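Long-range contacts in 2-Keto-3-deoxy-(6-phospho-)gluconate aldolase (Thermoproteus tenax, PDB 2R94), which is an aldolase of the dihydrodipicolinate synthetase family, built as a TIM barrel and modelled here with pyruvic acid: residues Pro6-Phe11 and Ala242-Val247; His24-Thr29 and Thr61-Arg66; Ala95-Tyr100 and Phe126-Pro131; Gln171-Asn176 and Arg189-Val194. All coordinates share one frame; numbering follows the deposited sequence.

Interaction 1 of 4, residues Pro6-Phe11 and Ala242-Val247. With PYR (pyruvic acid), chain E.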
loop_
_atom_site.group_PDB
_atom_site.type_symbol
_atom_site.label_atom_id
_atom_site.label_comp_id
_atom_site.label_asym_id
_atom_site.label_seq_id
_atom_site.Cartn_x
_atom_site.Cartn_y
_atom_site.Cartn_z
ATOM N N PRO A 6 15.586 -20.944 7.977
ATOM C CA PRO A 6 15.079 -20.209 9.124
ATOM C C PRO A 6 14.241 -21.250 9.819
ATOM O O PRO A 6 13.100 -21.479 9.436
ATOM C CB PRO A 6 14.203 -19.158 8.491
ATOM C CG PRO A 6 13.651 -19.874 7.243
ATOM C CD PRO A 6 14.739 -20.770 6.774
ATOM N N VAL A 7 14.843 -21.932 10.790
ATOM C CA VAL A 7 14.335 -23.199 11.314
ATOM C C VAL A 7 13.146 -22.948 12.200
ATOM O O VAL A 7 13.016 -21.843 12.814
ATOM C CB VAL A 7 15.496 -23.951 12.063
ATOM C CG1 VAL A 7 15.946 -23.156 13.288
ATOM C CG2 VAL A 7 15.101 -25.380 12.391
ATOM N N ILE A 8 12.229 -23.906 12.234
ATOM C CA ILE A 8 11.032 -23.753 13.047
ATOM C C ILE A 8 11.433 -23.960 14.513
ATOM O O ILE A 8 12.389 -24.684 14.809
ATOM C CB ILE A 8 9.934 -24.837 12.736
ATOM C CG1 ILE A 8 10.555 -26.208 12.654
ATOM C CG2 ILE A 8 9.247 -24.680 11.352
ATOM C CD1 ILE A 8 9.523 -27.266 12.351
ATOM N N THR A 9 10.659 -23.365 15.424
ATOM C CA THR A 9 10.807 -23.594 16.814
ATOM C C THR A 9 9.765 -24.648 17.220
ATOM O O THR A 9 8.551 -24.444 17.068
ATOM C CB THR A 9 10.530 -22.317 17.551
ATOM O OG1 THR A 9 11.383 -21.282 17.017
ATOM C CG2 THR A 9 10.801 -22.544 19.008
ATOM N N THR A 10 10.230 -25.770 17.744
ATOM C CA THR A 10 9.344 -26.886 17.911
ATOM C C THR A 10 8.832 -26.986 19.353
ATOM O O THR A 10 9.538 -27.445 20.239
ATOM C CB THR A 10 10.071 -28.160 17.557
ATOM O OG1 THR A 10 11.264 -28.252 18.365
ATOM C CG2 THR A 10 10.504 -28.133 16.126
ATOM N N PHE A 11 7.602 -26.573 19.573
ATOM C CA PHE A 11 6.956 -26.722 20.837
ATOM C C PHE A 11 6.332 -28.087 20.946
ATOM O O PHE A 11 5.920 -28.679 19.950
ATOM C CB PHE A 11 5.879 -25.677 20.979
ATOM C CG PHE A 11 6.422 -24.282 21.155
ATOM C CD1 PHE A 11 6.805 -23.833 22.408
ATOM C CD2 PHE A 11 6.561 -23.434 20.060
ATOM C CE1 PHE A 11 7.313 -22.547 22.587
ATOM C CE2 PHE A 11 7.046 -22.160 20.205
ATOM C CZ PHE A 11 7.425 -21.702 21.489
ATOM N N ALA A 242 1.665 -24.113 9.010
ATOM C CA ALA A 242 1.671 -25.210 8.017
ATOM C C ALA A 242 3.064 -25.762 7.798
ATOM O O ALA A 242 3.260 -26.937 7.435
ATOM C CB ALA A 242 1.072 -24.719 6.699
ATOM N N VAL A 243 4.053 -24.898 7.968
ATOM C CA VAL A 243 5.453 -25.322 7.918
ATOM C C VAL A 243 5.673 -26.577 8.721
ATOM O O VAL A 243 6.304 -27.554 8.214
ATOM C CB VAL A 243 6.433 -24.206 8.320
ATOM C CG1 VAL A 243 7.869 -24.679 8.185
ATOM C CG2 VAL A 243 6.273 -23.024 7.404
ATOM N N TYR A 244 5.101 -26.630 9.924
ATOM C CA TYR A 244 5.292 -27.799 10.790
ATOM C C TYR A 244 4.730 -29.035 10.107
ATOM O O TYR A 244 5.413 -30.050 10.009
ATOM C CB TYR A 244 4.585 -27.593 12.106
ATOM C CG TYR A 244 5.203 -26.459 12.960
ATOM C CD1 TYR A 244 6.111 -26.766 13.974
ATOM C CD2 TYR A 244 4.914 -25.119 12.708
ATOM C CE1 TYR A 244 6.658 -25.806 14.750
ATOM C CE2 TYR A 244 5.488 -24.080 13.511
ATOM C CZ TYR A 244 6.350 -24.466 14.557
ATOM O OH TYR A 244 6.975 -23.551 15.389
ATOM N N GLU A 245 3.500 -28.942 9.607
ATOM C CA GLU A 245 2.874 -30.061 8.915
ATOM C C GLU A 245 3.593 -30.519 7.653
ATOM O O GLU A 245 3.707 -31.700 7.434
ATOM C CB GLU A 245 1.373 -29.842 8.673
ATOM C CG GLU A 245 0.685 -31.065 8.005
ATOM C CD GLU A 245 0.662 -32.281 8.917
ATOM O OE1 GLU A 245 0.747 -32.088 10.163
ATOM O OE2 GLU A 245 0.571 -33.432 8.399
ATOM N N LEU A 246 4.115 -29.594 6.854
ATOM C CA LEU A 246 4.962 -29.908 5.716
ATOM C C LEU A 246 6.229 -30.653 6.079
ATOM O O LEU A 246 6.650 -31.582 5.352
ATOM C CB LEU A 246 5.342 -28.637 4.979
ATOM C CG LEU A 246 4.115 -27.939 4.343
ATOM C CD1 LEU A 246 4.502 -26.566 3.805
ATOM C CD2 LEU A 246 3.430 -28.771 3.250
ATOM N N VAL A 247 6.851 -30.266 7.188
ATOM C CA VAL A 247 7.964 -31.022 7.702
ATOM C C VAL A 247 7.589 -32.470 7.926
ATOM O O VAL A 247 8.283 -33.353 7.446
ATOM C CB VAL A 247 8.594 -30.369 8.988
ATOM C CG1 VAL A 247 9.753 -31.243 9.508
ATOM C CG2 VAL A 247 9.122 -28.971 8.632
HETATM C C PYR E . 12.583 -16.298 8.419
HETATM O O PYR E . 11.585 -17.049 8.471
HETATM O OXT PYR E . 13.190 -15.952 9.470
HETATM C CA PYR E . 12.986 -15.875 7.201
HETATM C CB PYR E . 12.259 -16.305 5.955
#

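Interaction 2 of 4, residues His24-Thr29 and Thr61-Arg66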
loop_
_atom_site.group_PDB
_atom_site.type_symbol
_atom_site.label_atom_id
_atom_site.label_comp_id
_atom_site.label_asym_id
_atom_site.label_seq_id
_atom_site.Cartn_x
_atom_site.Cartn_y
_atom_site.Cartn_z
ATOM N N HIS A 24 15.520 -32.341 14.053
ATOM C CA HIS A 24 15.084 -31.629 12.851
ATOM C C HIS A 24 16.259 -30.933 12.239
ATOM O O HIS A 24 16.520 -31.088 11.059
ATOM C CB HIS A 24 13.990 -30.630 13.187
ATOM C CG HIS A 24 13.562 -29.778 12.018
ATOM N ND1 HIS A 24 13.158 -30.311 10.812
ATOM C CD2 HIS A 24 13.443 -28.430 11.895
ATOM C CE1 HIS A 24 12.844 -29.326 9.986
ATOM N NE2 HIS A 24 13.006 -28.177 10.620
ATOM N N VAL A 25 16.997 -30.172 13.039
ATOM C CA VAL A 25 18.205 -29.501 12.547
ATOM C C VAL A 25 19.199 -30.484 11.917
ATOM O O VAL A 25 19.854 -30.195 10.896
ATOM C CB VAL A 25 18.922 -28.687 13.633
ATOM C CG1 VAL A 25 20.272 -28.262 13.135
ATOM C CG2 VAL A 25 18.091 -27.466 14.025
ATOM N N LYS A 26 19.308 -31.662 12.505
ATOM C CA LYS A 26 20.324 -32.572 12.042
ATOM C C LYS A 26 19.879 -33.180 10.744
ATOM O O LYS A 26 20.686 -33.401 9.854
ATOM C CB LYS A 26 20.616 -33.644 13.100
ATOM C CG LYS A 26 21.568 -33.140 14.192
ATOM C CD LYS A 26 21.329 -33.831 15.533
ATOM C CE LYS A 26 22.135 -33.132 16.651
ATOM N NZ LYS A 26 22.132 -33.970 17.898
ATOM N N ASN A 27 18.578 -33.439 10.640
ATOM C CA ASN A 27 18.010 -33.922 9.398
ATOM C C ASN A 27 18.255 -32.961 8.239
ATOM O O ASN A 27 18.850 -33.325 7.223
ATOM C CB ASN A 27 16.521 -34.171 9.544
ATOM C CG ASN A 27 15.887 -34.622 8.227
ATOM O OD1 ASN A 27 16.316 -35.612 7.667
ATOM N ND2 ASN A 27 14.857 -33.897 7.742
ATOM N N ILE A 28 17.873 -31.703 8.420
ATOM C CA ILE A 28 17.862 -30.797 7.297
ATOM C C ILE A 28 19.268 -30.426 6.905
ATOM O O ILE A 28 19.566 -30.325 5.709
ATOM C CB ILE A 28 16.928 -29.575 7.514
ATOM C CG1 ILE A 28 17.410 -28.659 8.627
ATOM C CG2 ILE A 28 15.565 -30.045 7.892
ATOM C CD1 ILE A 28 16.455 -27.490 8.874
ATOM N N THR A 29 20.148 -30.216 7.888
ATOM C CA THR A 29 21.580 -29.988 7.565
ATOM C C THR A 29 22.228 -31.199 6.855
ATOM O O THR A 29 23.104 -31.037 5.998
ATOM C CB THR A 29 22.415 -29.529 8.774
ATOM O OG1 THR A 29 22.389 -30.534 9.785
ATOM C CG2 THR A 29 21.879 -28.222 9.358
ATOM N N THR A 61 23.066 -24.315 18.234
ATOM C CA THR A 61 24.541 -24.370 18.170
ATOM C C THR A 61 25.065 -25.758 18.559
ATOM O O THR A 61 26.125 -26.138 18.161
ATOM C CB THR A 61 25.238 -23.305 19.028
ATOM O OG1 THR A 61 24.735 -23.382 20.360
ATOM C CG2 THR A 61 24.969 -21.882 18.454
ATOM N N SER A 62 24.320 -26.548 19.295
ATOM C CA SER A 62 24.873 -27.830 19.600
ATOM C C SER A 62 24.495 -28.802 18.512
ATOM O O SER A 62 25.153 -29.820 18.355
ATOM C CB SER A 62 24.400 -28.295 20.964
ATOM O OG SER A 62 23.075 -27.880 21.157
ATOM N N ALA A 63 23.461 -28.470 17.728
ATOM C CA ALA A 63 23.032 -29.340 16.608
ATOM C C ALA A 63 23.614 -28.954 15.258
ATOM O O ALA A 63 23.690 -29.799 14.353
ATOM C CB ALA A 63 21.525 -29.438 16.518
ATOM N N ALA A 64 24.082 -27.716 15.101
ATOM C CA ALA A 64 24.677 -27.387 13.817
ATOM C C ALA A 64 25.932 -26.572 13.928
ATOM O O ALA A 64 26.068 -25.816 14.853
ATOM C CB ALA A 64 23.663 -26.684 12.918
ATOM N N ARG A 65 26.816 -26.715 12.946
ATOM C CA ARG A 65 28.081 -26.002 12.908
ATOM C C ARG A 65 27.989 -24.560 12.524
ATOM O O ARG A 65 28.847 -23.808 12.905
ATOM C CB ARG A 65 29.057 -26.655 11.939
ATOM C CG ARG A 65 29.189 -28.166 12.123
ATOM C CD ARG A 65 30.145 -28.563 13.283
ATOM N NE ARG A 65 30.403 -30.013 13.254
ATOM C CZ ARG A 65 31.439 -30.580 12.639
ATOM N NH1 ARG A 65 32.344 -29.821 12.014
ATOM N NH2 ARG A 65 31.573 -31.905 12.648
ATOM N N ARG A 66 27.005 -24.161 11.721
ATOM C CA ARG A 66 26.922 -22.758 11.357
ATOM C C ARG A 66 25.548 -22.257 11.725
ATOM O O ARG A 66 24.548 -22.728 11.177
ATOM C CB ARG A 66 27.172 -22.576 9.858
ATOM C CG ARG A 66 28.485 -23.244 9.363
ATOM C CD ARG A 66 28.702 -23.020 7.883
ATOM N NE ARG A 66 28.693 -21.590 7.652
ATOM C CZ ARG A 66 28.675 -21.025 6.454
ATOM N NH1 ARG A 66 28.632 -21.790 5.350
ATOM N NH2 ARG A 66 28.671 -19.697 6.352
HETATM O O HOH W 1 24.262 -30.514 12.061
#

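Interaction 3 of 4, residues Ala95-Tyr100 and Phe126-Pro131. With PYR (pyruvic acid), chain E.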
loop_
_atom_site.group_PDB
_atom_site.type_symbol
_atom_site.label_atom_id
_atom_site.label_comp_id
_atom_site.label_asym_id
_atom_site.label_seq_id
_atom_site.Cartn_x
_atom_site.Cartn_y
_atom_site.Cartn_z
ATOM N N ALA A 95 21.522 -11.673 13.748
ATOM C CA ALA A 95 20.772 -10.907 12.776
ATOM C C ALA A 95 19.732 -10.232 13.565
ATOM O O ALA A 95 19.350 -10.736 14.615
ATOM C CB ALA A 95 20.081 -11.833 11.812
ATOM N N SER A 96 19.161 -9.176 13.026
ATOM C CA SER A 96 18.021 -8.573 13.702
ATOM C C SER A 96 17.083 -7.918 12.696
ATOM O O SER A 96 17.540 -7.200 11.821
ATOM C CB SER A 96 18.481 -7.478 14.697
ATOM O OG SER A 96 17.333 -6.984 15.418
ATOM N N LEU A 97 15.795 -8.132 12.888
ATOM C CA LEU A 97 14.790 -7.291 12.343
ATOM C C LEU A 97 15.081 -5.890 12.836
ATOM O O LEU A 97 15.691 -5.718 13.874
ATOM C CB LEU A 97 13.422 -7.712 12.888
ATOM C CG LEU A 97 13.000 -9.109 12.403
ATOM C CD1 LEU A 97 11.870 -9.618 13.314
ATOM C CD2 LEU A 97 12.510 -8.873 10.993
ATOM N N PRO A 98 14.677 -4.890 12.053
ATOM C CA PRO A 98 14.604 -3.545 12.571
ATOM C C PRO A 98 13.517 -3.565 13.644
ATOM O O PRO A 98 12.666 -4.463 13.642
ATOM C CB PRO A 98 14.089 -2.716 11.392
ATOM C CG PRO A 98 14.262 -3.578 10.167
ATOM C CD PRO A 98 14.235 -5.015 10.653
ATOM N N PRO A 99 13.534 -2.572 14.547
ATOM C CA PRO A 99 12.444 -2.412 15.485
ATOM C C PRO A 99 11.146 -2.505 14.709
ATOM O O PRO A 99 10.973 -1.800 13.707
ATOM C CB PRO A 99 12.672 -0.985 16.039
ATOM C CG PRO A 99 14.261 -0.934 16.019
ATOM C CD PRO A 99 14.596 -1.558 14.707
ATOM N N TYR A 100 10.256 -3.384 15.134
ATOM C CA TYR A 100 8.983 -3.554 14.446
ATOM C C TYR A 100 7.766 -3.035 15.259
ATOM O O TYR A 100 7.901 -2.385 16.304
ATOM C CB TYR A 100 8.842 -5.023 14.052
ATOM C CG TYR A 100 9.149 -5.981 15.185
ATOM C CD1 TYR A 100 8.120 -6.502 15.988
ATOM C CD2 TYR A 100 10.450 -6.352 15.474
ATOM C CE1 TYR A 100 8.383 -7.364 17.016
ATOM C CE2 TYR A 100 10.727 -7.229 16.517
ATOM C CZ TYR A 100 9.688 -7.734 17.278
ATOM O OH TYR A 100 9.951 -8.598 18.329
ATOM N N PHE A 126 23.896 -9.040 10.941
ATOM C CA PHE A 126 23.113 -8.990 9.704
ATOM C C PHE A 126 21.875 -8.164 9.925
ATOM O O PHE A 126 21.255 -8.252 10.987
ATOM C CB PHE A 126 22.569 -10.360 9.370
ATOM C CG PHE A 126 23.548 -11.289 8.751
ATOM C CD1 PHE A 126 24.834 -11.378 9.210
ATOM C CD2 PHE A 126 23.158 -12.109 7.702
ATOM C CE1 PHE A 126 25.723 -12.260 8.625
ATOM C CE2 PHE A 126 24.036 -13.009 7.120
ATOM C CZ PHE A 126 25.314 -13.099 7.586
ATOM N N LEU A 127 21.497 -7.390 8.911
ATOM C CA LEU A 127 20.232 -6.730 8.906
ATOM C C LEU A 127 19.262 -7.783 8.421
ATOM O O LEU A 127 19.569 -8.465 7.468
ATOM C CB LEU A 127 20.265 -5.553 7.936
ATOM C CG LEU A 127 18.885 -5.123 7.490
ATOM C CD1 LEU A 127 18.006 -4.636 8.644
ATOM C CD2 LEU A 127 18.968 -4.089 6.348
ATOM N N TYR A 128 18.131 -7.980 9.119
ATOM C CA TYR A 128 17.101 -8.918 8.630
ATOM C C TYR A 128 15.958 -8.033 8.219
ATOM O O TYR A 128 15.213 -7.557 9.045
ATOM C CB TYR A 128 16.692 -9.941 9.703
ATOM C CG TYR A 128 15.442 -10.779 9.426
ATOM C CD1 TYR A 128 14.840 -10.837 8.136
ATOM C CD2 TYR A 128 14.883 -11.569 10.455
ATOM C CE1 TYR A 128 13.687 -11.634 7.901
ATOM C CE2 TYR A 128 13.779 -12.356 10.263
ATOM C CZ TYR A 128 13.159 -12.393 8.989
ATOM O OH TYR A 128 12.029 -13.180 8.846
ATOM N N ASN A 129 15.899 -7.722 6.933
ATOM C CA ASN A 129 14.937 -6.771 6.435
ATOM C C ASN A 129 13.681 -7.526 5.990
ATOM O O ASN A 129 13.762 -8.512 5.260
ATOM C CB ASN A 129 15.551 -5.927 5.324
ATOM C CG ASN A 129 14.660 -4.826 4.882
ATOM O OD1 ASN A 129 14.256 -4.789 3.712
ATOM N ND2 ASN A 129 14.368 -3.893 5.761
ATOM N N TYR A 130 12.520 -7.063 6.446
ATOM C CA TYR A 130 11.307 -7.783 6.119
ATOM C C TYR A 130 10.118 -6.843 6.135
ATOM O O TYR A 130 9.327 -6.911 7.052
ATOM C CB TYR A 130 11.053 -8.868 7.140
ATOM C CG TYR A 130 9.936 -9.811 6.773
ATOM C CD1 TYR A 130 9.103 -9.578 5.664
ATOM C CD2 TYR A 130 9.726 -10.937 7.515
ATOM C CE1 TYR A 130 8.067 -10.486 5.327
ATOM C CE2 TYR A 130 8.721 -11.832 7.206
ATOM C CZ TYR A 130 7.893 -11.598 6.131
ATOM O OH TYR A 130 6.940 -12.551 5.878
ATOM N N PRO A 131 10.003 -5.959 5.129
ATOM C CA PRO A 131 9.098 -4.811 5.212
ATOM C C PRO A 131 7.645 -5.144 5.454
ATOM O O PRO A 131 6.973 -4.389 6.173
ATOM C CB PRO A 131 9.299 -4.099 3.883
ATOM C CG PRO A 131 10.691 -4.554 3.428
ATOM C CD PRO A 131 10.781 -5.974 3.877
HETATM C C PYR E . 12.583 -16.298 8.419
HETATM O O PYR E . 11.585 -17.049 8.471
HETATM O OXT PYR E . 13.190 -15.952 9.470
HETATM C CA PYR E . 12.986 -15.875 7.201
HETATM C CB PYR E . 12.259 -16.305 5.955
#

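Interaction 4 of 4, residues Gln171-Asn176 and Arg189-Val194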
loop_
_atom_site.group_PDB
_atom_site.type_symbol
_atom_site.label_atom_id
_atom_site.label_comp_id
_atom_site.label_asym_id
_atom_site.label_seq_id
_atom_site.Cartn_x
_atom_site.Cartn_y
_atom_site.Cartn_z
ATOM N N GLN A 171 30.937 -6.026 0.398
ATOM C CA GLN A 171 31.528 -7.040 1.266
ATOM C C GLN A 171 30.514 -7.848 2.099
ATOM O O GLN A 171 30.859 -8.896 2.629
ATOM C CB GLN A 171 32.537 -6.376 2.221
ATOM C CG GLN A 171 33.511 -5.399 1.543
ATOM C CD GLN A 171 34.174 -6.049 0.326
ATOM O OE1 GLN A 171 34.304 -7.296 0.256
ATOM N NE2 GLN A 171 34.564 -5.217 -0.664
ATOM N N ALA A 172 29.286 -7.352 2.239
ATOM C CA ALA A 172 28.259 -8.038 3.057
ATOM C C ALA A 172 27.849 -9.384 2.435
ATOM O O ALA A 172 27.849 -9.509 1.217
ATOM C CB ALA A 172 27.046 -7.132 3.211
ATOM N N ARG A 173 27.528 -10.399 3.234
ATOM C CA ARG A 173 26.819 -11.578 2.682
ATOM C C ARG A 173 25.326 -11.228 2.507
ATOM O O ARG A 173 24.658 -10.871 3.488
ATOM C CB ARG A 173 26.981 -12.825 3.568
ATOM C CG ARG A 173 28.335 -13.579 3.441
ATOM C CD ARG A 173 28.738 -14.253 4.780
ATOM N NE ARG A 173 27.832 -15.337 5.231
ATOM C CZ ARG A 173 27.657 -15.738 6.510
ATOM N NH1 ARG A 173 28.284 -15.124 7.538
ATOM N NH2 ARG A 173 26.824 -16.742 6.773
ATOM N N VAL A 174 24.815 -11.313 1.271
ATOM C CA VAL A 174 23.436 -10.911 0.969
ATOM C C VAL A 174 22.561 -12.109 0.569
ATOM O O VAL A 174 22.942 -12.939 -0.270
ATOM C CB VAL A 174 23.340 -9.790 -0.056
ATOM C CG1 VAL A 174 21.887 -9.443 -0.260
ATOM C CG2 VAL A 174 24.034 -8.517 0.424
ATOM N N TYR A 175 21.421 -12.234 1.233
ATOM C CA TYR A 175 20.541 -13.376 1.048
ATOM C C TYR A 175 19.161 -12.868 0.768
ATOM O O TYR A 175 18.723 -11.852 1.336
ATOM C CB TYR A 175 20.420 -14.181 2.343
ATOM C CG TYR A 175 21.687 -14.806 2.802
ATOM C CD1 TYR A 175 22.260 -15.865 2.116
ATOM C CD2 TYR A 175 22.337 -14.320 3.872
ATOM C CE1 TYR A 175 23.435 -16.415 2.498
ATOM C CE2 TYR A 175 23.526 -14.881 4.279
ATOM C CZ TYR A 175 24.061 -15.926 3.590
ATOM O OH TYR A 175 25.228 -16.476 4.053
ATOM N N ASN A 176 18.437 -13.593 -0.054
ATOM C CA ASN A 176 17.041 -13.284 -0.212
ATOM C C ASN A 176 16.214 -14.226 0.623
ATOM O O ASN A 176 16.447 -15.458 0.651
ATOM C CB ASN A 176 16.593 -13.300 -1.697
ATOM C CG ASN A 176 15.159 -12.912 -1.843
ATOM O OD1 ASN A 176 14.298 -13.776 -1.839
ATOM N ND2 ASN A 176 14.873 -11.591 -1.901
ATOM N N ARG A 189 23.242 -14.919 -8.458
ATOM C CA ARG A 189 24.380 -15.126 -7.538
ATOM C C ARG A 189 24.387 -14.203 -6.323
ATOM O O ARG A 189 25.341 -13.463 -6.084
ATOM C CB ARG A 189 25.711 -15.079 -8.292
ATOM C CG ARG A 189 25.750 -16.148 -9.352
ATOM C CD ARG A 189 27.112 -16.423 -9.880
ATOM N NE ARG A 189 27.041 -17.584 -10.784
ATOM C CZ ARG A 189 27.966 -17.907 -11.713
ATOM N NH1 ARG A 189 29.082 -17.149 -11.868
ATOM N NH2 ARG A 189 27.768 -18.995 -12.495
ATOM N N LEU A 190 23.285 -14.211 -5.589
ATOM C CA LEU A 190 23.287 -13.675 -4.255
ATOM C C LEU A 190 24.133 -14.693 -3.489
ATOM O O LEU A 190 24.457 -15.812 -4.004
ATOM C CB LEU A 190 21.864 -13.656 -3.702
ATOM C CG LEU A 190 20.922 -12.602 -4.279
ATOM C CD1 LEU A 190 19.599 -12.661 -3.568
ATOM C CD2 LEU A 190 21.547 -11.234 -4.178
ATOM N N ASP A 191 24.488 -14.348 -2.262
ATOM C CA ASP A 191 25.249 -15.278 -1.411
ATOM C C ASP A 191 24.473 -16.495 -0.995
ATOM O O ASP A 191 25.054 -17.524 -0.714
ATOM C CB ASP A 191 25.845 -14.513 -0.244
ATOM C CG ASP A 191 26.790 -13.484 -0.733
ATOM O OD1 ASP A 191 27.853 -13.917 -1.211
ATOM O OD2 ASP A 191 26.452 -12.290 -0.789
ATOM N N GLY A 192 23.152 -16.436 -1.016
ATOM C CA GLY A 192 22.430 -17.629 -0.663
ATOM C C GLY A 192 20.960 -17.331 -0.546
ATOM O O GLY A 192 20.503 -16.242 -0.883
ATOM N N VAL A 193 20.207 -18.286 -0.044
ATOM C CA VAL A 193 18.831 -18.018 0.243
ATOM C C VAL A 193 18.561 -18.407 1.673
ATOM O O VAL A 193 19.137 -19.364 2.157
ATOM C CB VAL A 193 17.899 -18.840 -0.705
ATOM C CG1 VAL A 193 18.126 -18.390 -2.178
ATOM C CG2 VAL A 193 18.197 -20.361 -0.579
ATOM N N VAL A 194 17.686 -17.658 2.343
ATOM C CA VAL A 194 17.093 -18.107 3.605
ATOM C C VAL A 194 15.618 -18.435 3.323
ATOM O O VAL A 194 14.794 -17.554 3.240
ATOM C CB VAL A 194 17.185 -17.005 4.706
ATOM C CG1 VAL A 194 16.752 -17.561 6.059
ATOM C CG2 VAL A 194 18.626 -16.423 4.804
#

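Interaction 1 of 4, residues Pro6-Phe11 and Ala242-Val247
I8 sits over one face of the Y244 ring, its CG2 4.3 Å from the ring centroid and only 8° off the normal, the geometry of a CH-pi contact. That methyl also presses on V243: I8 CG2 to V243 CG1 measures 3.5 Å, tighter than usual for two carbons. The other branch of I8 turns in between backbone N and carbonyl carbon (chi1 46°), and the chain then runs on extended. CD1 is thereby carried along the ring to within 3.8 Å of Y244 CD1 and reaches V247 CG2 at 4.1 Å. One isoleucine thus touches three helix residues, with V243 and V247 a turn apart.

The CB of Y244 is not aimed at the loop. Its CG stands beside the backbone N (chi1 -67°), which swings the ring across and brings the hydroxyl to T9. There OH donates to the backbone O of T9, which lies in the ring plane at its edge; the modelled 2.5 Å from Y244 OH to T9 O is very short, so its exact value is doubtful. At the end of strand 2-6, just before the loop, P6 CB approaches C of pyruvic acid to 3.3 Å.

The loop follows barrel strand 2-6 and packs through V7 on F21 and H24 of helix 20-29, while N199 bonds to P6 O and I8 N. Helix 239-251 backs onto helices 217-237 and 267-278 through A242 and L246.

Interaction 2 of 4, residues His24-Thr29 and Thr61-Arg66
Two successive helices of the outer layer of the TIM barrel, 20-29 and 50-63, come together where V25 packs against A63 and A64 at the end of the second helix. One methyl does the touching: V25 CG1, placed anti to the backbone N (chi1 169°), lies 3.8 Å from A63 CB and 3.7 Å from A64 CB. K26 approaches from the solvent side; beyond CG its chain is extended and passes alongside A63, with K26 CE 3.7 Å from A63 CB, so aliphatic carbon rather than the ammonium group makes the contact.

In the chain, strand 35-38 comes between the two helices, and its V36 touches V25, T29 and A64, placing the contact on the outside of the sheet. The polar link is indirect. T29 OG1 gives its proton to V25 O one turn back (2.8 Å), tilted 23° from the carbonyl plane and on the opposite face from T29 N, which uses the same oxygen. The T29 hydroxyl then accepts from a water, OG1 to water O 2.9 Å, and this water also donates to A63 O, at a distance too short to be trusted closely. Farther along, the R66 guanidinium forms salt bridges with E2 and E92.

Interaction 3 of 4, residues Ala95-Tyr100 and Phe126-Pro131
L97 lies on one face of the Y128 ring, the two side chains side by side and pointing the same way. L97 CD2 is 3.7 Å from the ring centroid, 15° off the normal and shifted toward the rim, where Y128 CD2 is 3.6 Å from it. With its CG anti to the backbone N (chi1 168°), Y128 extends its ring toward pyruvic acid, and its OH comes within 3.1 Å of ligand atom OXT. The hydroxyl is hydrogen-bonded to T41 OG1, and F37 meets the ring edge-to-face.

Behind these side chains stands parallel pairing within a beta-alpha-beta unit of the barrel, strands 93-96 and 125-129 joined by helix 107-120. S96 is gripped through both backbone polar atoms: S96 N donates to F126 O at 3.1 Å, and Y128 N to S96 O at 2.9 Å, the latter from 53° above the carbonyl plane. One residue on, L97 CA directs its hydrogen at Y128 O, CA to O 3.3 Å.

Where strand 93-96 ends, S96 OG donates to L97 O in the carbonyl plane, on a lone pair, at 2.6 Å; the same hydroxyl pairs with Y113 OH. Y101 of a second subunit packs on L97 and meets the Y100 ring edge-to-face.

Interaction 4 of 4, residues Gln171-Asn176 and Arg189-Val194
The Y175 ring turns its edge to G192: Y175 CD1 is 3.3 Å from G192 CA, which lies in the ring plane, and V193 N is near that plane too. With no side chain at G192, ring and backbone abut directly. V194 CG2 comes in obliquely, 3.8 Å from Y175 CB. The phenol oxygen takes two bonds from the guanidinium of R173, side-on, with Y175 OH 3.1 Å from R173 NE and 3.2 Å from R173 NH2, about 22° out of the guanidinium plane. Y175 OH is also bonded to E2, and R173 NH2 forms a salt bridge with E92.

A third flat group, the D191 carboxylate, reaches across with its CG beside the backbone N. V174 N donates to D191 OD2 at 2.8 Å along an almost straight line (179°), on the anti side and 25° out of the carboxylate plane. A weak return bond from D191 N to V174 O makes the link reciprocal. Farther along, the parallel pairing is carried by V194 N to N176 O, 3.0 Å, with a weak bond from N176 N to G192 O. L190 CD1 packs on N176 CB at 3.6 Å.

These are the last two barrel strands, joined through helix 182-187. V174 and L190 lie against helix 159-168, whereas Y175 and V194 touch V4 of strand 2-6, where the sheet closes.

How the interactions relate
From the N terminus, interaction 1 opens at the end of the first barrel strand and closes on helix 239-251, so its loop encloses the other three contacts. These follow in series without crossing: interaction 2 ties successive outer helices, interaction 3 joins the fourth and fifth strands, and interaction 4 the seventh and eighth. H24 links the first two, packing on V7, I8 and V247. Interactions 3 and 4 meet where F126 packs on Y175 and R173, while P6 touches V194 as the barrel closes. R66 of interaction 2 lies near R173 of interaction 4, both paired with E92. Interactions 1 and 3, centres about 21 Å apart, both touch pyruvic acid.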